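Local coordinates for dextranase (Pseudarthrobacter oxydans, PDB 6NZS), which hydrolyses internal alpha-1,6-glucosidic linkages in dextran, as an endo-acting dextranase of glycoside hydrolase family 49, at residues I557-D562 with E577-W582. Residues are numbered along the deposited sequence; the frame is centred on the assembly and turned at random.
Sequences IEKTAD and ENWNSW
K559 lays its extended side chain into the corner formed by the indoles of W579 and W582, whose planes are nearly perpendicular. Its CE lies over a face of each six-membered ring, 3.4 Å from the W579 centroid and 3.5 Å from that of W582, as a pair of CH-pi contacts. One atom further, NZ stands above both five-membered rings in cation-pi geometry, 3.8 Å from the centroid in W579 and 4.3 Å in W582. The ammonium also donates to two main-chain carbonyls, at 2.7 Å to W579 O and 2.8 Å to W582 O, with a C=O...NZ angle of 147° at each and NZ tilted from the carbonyl plane. Nearer the backbone, CG of K559 touches CH2 of W582 at 3.7 Å. These residues sit where the parallel beta-helix of family 49 ends: the 3-10 segment running through to S581 leads into strand 582-585, which joins strand 545-552 in parallel, and K559 ties the intervening loop back on itself. With an alanine in place of K559, both carbonyls would probably lose their ammonium donor and the corner between the indole faces would be left unfilled. CG of W579, anti to N (chi1 179°), carries that indole toward the lysine chain. W564 meets both indoles, and F574 packs edge-to-face with W582. Behind K559, a type I turn from E558 to A561 shapes its loop, and a backbone hydrogen bond links K559 to A584 of the final strand.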
loop_
_atom_site.group_PDB
_atom_site.type_symbol
_atom_site.label_atom_id
_atom_site.label_comp_id
_atom_site.label_asym_id
_atom_site.label_seq_id
_atom_site.Cartn_x
_atom_site.Cartn_y
_atom_site.Cartn_z
ATOM N N ILE A 557 -3.491 -8.161 -25.974
ATOM C CA ILE A 557 -4.523 -9.189 -26.029
ATOM C C ILE A 557 -5.720 -8.652 -26.811
ATOM O O ILE A 557 -6.252 -7.581 -26.499
ATOM C CB ILE A 557 -4.936 -9.578 -24.600
ATOM C CG1 ILE A 557 -3.700 -9.965 -23.768
ATOM C CG2 ILE A 557 -6.008 -10.656 -24.605
ATOM C CD1 ILE A 557 -2.778 -10.992 -24.432
ATOM N N GLU A 558 -6.158 -9.396 -27.827
ATOM C CA GLU A 558 -7.259 -8.931 -28.669
ATOM C C GLU A 558 -8.257 -10.056 -28.908
ATOM O O GLU A 558 -7.867 -11.179 -29.242
ATOM C CB GLU A 558 -6.745 -8.420 -30.020
ATOM C CG GLU A 558 -5.719 -7.300 -29.936
ATOM C CD GLU A 558 -5.158 -6.925 -31.301
ATOM O OE1 GLU A 558 -5.937 -6.480 -32.167
ATOM O OE2 GLU A 558 -3.939 -7.079 -31.512
ATOM N N LYS A 559 -9.547 -9.739 -28.757
ATOM C CA LYS A 559 -10.601 -10.701 -29.068
ATOM C C LYS A 559 -10.485 -11.223 -30.494
ATOM O O LYS A 559 -10.890 -12.357 -30.772
ATOM C CB LYS A 559 -11.965 -10.039 -28.873
ATOM C CG LYS A 559 -12.882 -10.725 -27.889
ATOM C CD LYS A 559 -14.200 -9.961 -27.774
ATOM C CE LYS A 559 -15.171 -10.666 -26.857
ATOM N NZ LYS A 559 -16.512 -9.993 -26.851
ATOM N N THR A 560 -9.931 -10.426 -31.403
ATOM C CA THR A 560 -9.798 -10.799 -32.805
ATOM C C THR A 560 -8.420 -11.343 -33.164
ATOM O O THR A 560 -8.169 -11.620 -34.343
ATOM C CB THR A 560 -10.120 -9.596 -33.702
ATOM O OG1 THR A 560 -9.214 -8.527 -33.411
ATOM C CG2 THR A 560 -11.551 -9.123 -33.481
ATOM N N ALA A 561 -7.524 -11.510 -32.192
ATOM C CA ALA A 561 -6.156 -11.936 -32.464
ATOM C C ALA A 561 -5.854 -13.360 -32.010
ATOM O O ALA A 561 -4.695 -13.781 -32.079
ATOM C CB ALA A 561 -5.148 -10.966 -31.846
ATOM N N ASP A 562 -6.852 -14.110 -31.540
ATOM C CA ASP A 562 -6.655 -15.514 -31.167
ATOM C C ASP A 562 -5.579 -15.689 -30.090
ATOM O O ASP A 562 -4.872 -16.698 -30.055
ATOM C CB ASP A 562 -6.368 -16.390 -32.394
ATOM C CG ASP A 562 -6.631 -17.865 -32.141
ATOM O OD1 ASP A 562 -7.502 -18.193 -31.307
ATOM O OD2 ASP A 562 -5.961 -18.701 -32.787
ATOM N N GLU A 577 -21.727 -16.746 -21.490
ATOM C CA GLU A 577 -22.947 -15.944 -21.543
ATOM C C GLU A 577 -22.657 -14.450 -21.516
ATOM O O GLU A 577 -23.534 -13.652 -21.859
ATOM C CB GLU A 577 -23.911 -16.327 -20.414
ATOM C CG GLU A 577 -23.512 -15.849 -19.023
ATOM C CD GLU A 577 -24.564 -16.167 -17.972
ATOM O OE1 GLU A 577 -25.591 -16.792 -18.320
ATOM O OE2 GLU A 577 -24.374 -15.803 -16.794
ATOM N N ASN A 578 -21.449 -14.050 -21.126
ATOM C CA ASN A 578 -21.080 -12.646 -21.040
ATOM C C ASN A 578 -20.256 -12.177 -22.228
ATOM O O ASN A 578 -19.689 -11.079 -22.177
ATOM C CB ASN A 578 -20.339 -12.381 -19.728
ATOM C CG ASN A 578 -21.179 -12.710 -18.521
ATOM O OD1 ASN A 578 -22.397 -12.505 -18.530
ATOM N ND2 ASN A 578 -20.551 -13.234 -17.477
ATOM N N TRP A 579 -20.201 -12.973 -23.303
ATOM C CA TRP A 579 -19.399 -12.635 -24.477
ATOM C C TRP A 579 -19.622 -11.202 -24.938
ATOM O O TRP A 579 -18.666 -10.471 -25.214
ATOM C CB TRP A 579 -19.712 -13.612 -25.613
ATOM C CG TRP A 579 -18.959 -13.322 -26.875
ATOM C CD1 TRP A 579 -19.442 -12.719 -28.004
ATOM C CD2 TRP A 579 -17.585 -13.620 -27.139
ATOM N NE1 TRP A 579 -18.451 -12.624 -28.951
ATOM C CE2 TRP A 579 -17.302 -13.175 -28.446
ATOM C CE3 TRP A 579 -16.567 -14.225 -26.397
ATOM C CZ2 TRP A 579 -16.043 -13.317 -29.025
ATOM C CZ3 TRP A 579 -15.322 -14.363 -26.969
ATOM C CH2 TRP A 579 -15.066 -13.909 -28.269
ATOM N N ASN A 580 -20.881 -10.773 -25.024
ATOM C CA ASN A 580 -21.134 -9.438 -25.551
ATOM C C ASN A 580 -20.991 -8.339 -24.505
ATOM O O ASN A 580 -21.191 -7.162 -24.830
ATOM C CB ASN A 580 -22.496 -9.390 -26.241
ATOM C CG ASN A 580 -22.472 -10.089 -27.575
ATOM O OD1 ASN A 580 -21.528 -9.922 -28.349
ATOM N ND2 ASN A 580 -23.492 -10.888 -27.848
ATOM N N SER A 581 -20.621 -8.693 -23.279
ATOM C CA SER A 581 -20.424 -7.738 -22.200
ATOM C C SER A 581 -18.960 -7.384 -21.982
ATOM O O SER A 581 -18.645 -6.709 -21.000
ATOM C CB SER A 581 -21.034 -8.268 -20.904
ATOM O OG SER A 581 -22.455 -8.227 -20.972
ATOM N N TRP A 582 -18.057 -7.831 -22.856
ATOM C CA TRP A 582 -16.657 -7.441 -22.719
ATOM C C TRP A 582 -16.010 -7.315 -24.086
ATOM O O TRP A 582 -16.508 -7.837 -25.087
ATOM C CB TRP A 582 -15.847 -8.395 -21.822
ATOM C CG TRP A 582 -15.643 -9.779 -22.381
ATOM C CD1 TRP A 582 -16.516 -10.817 -22.304
ATOM C CD2 TRP A 582 -14.473 -10.285 -23.058
ATOM N NE1 TRP A 582 -15.982 -11.937 -22.904
ATOM C CE2 TRP A 582 -14.730 -11.634 -23.374
ATOM C CE3 TRP A 582 -13.244 -9.726 -23.431
ATOM C CZ2 TRP A 582 -13.807 -12.433 -24.046
ATOM C CZ3 TRP A 582 -12.325 -10.525 -24.101
ATOM C CH2 TRP A 582 -12.615 -11.859 -24.401
#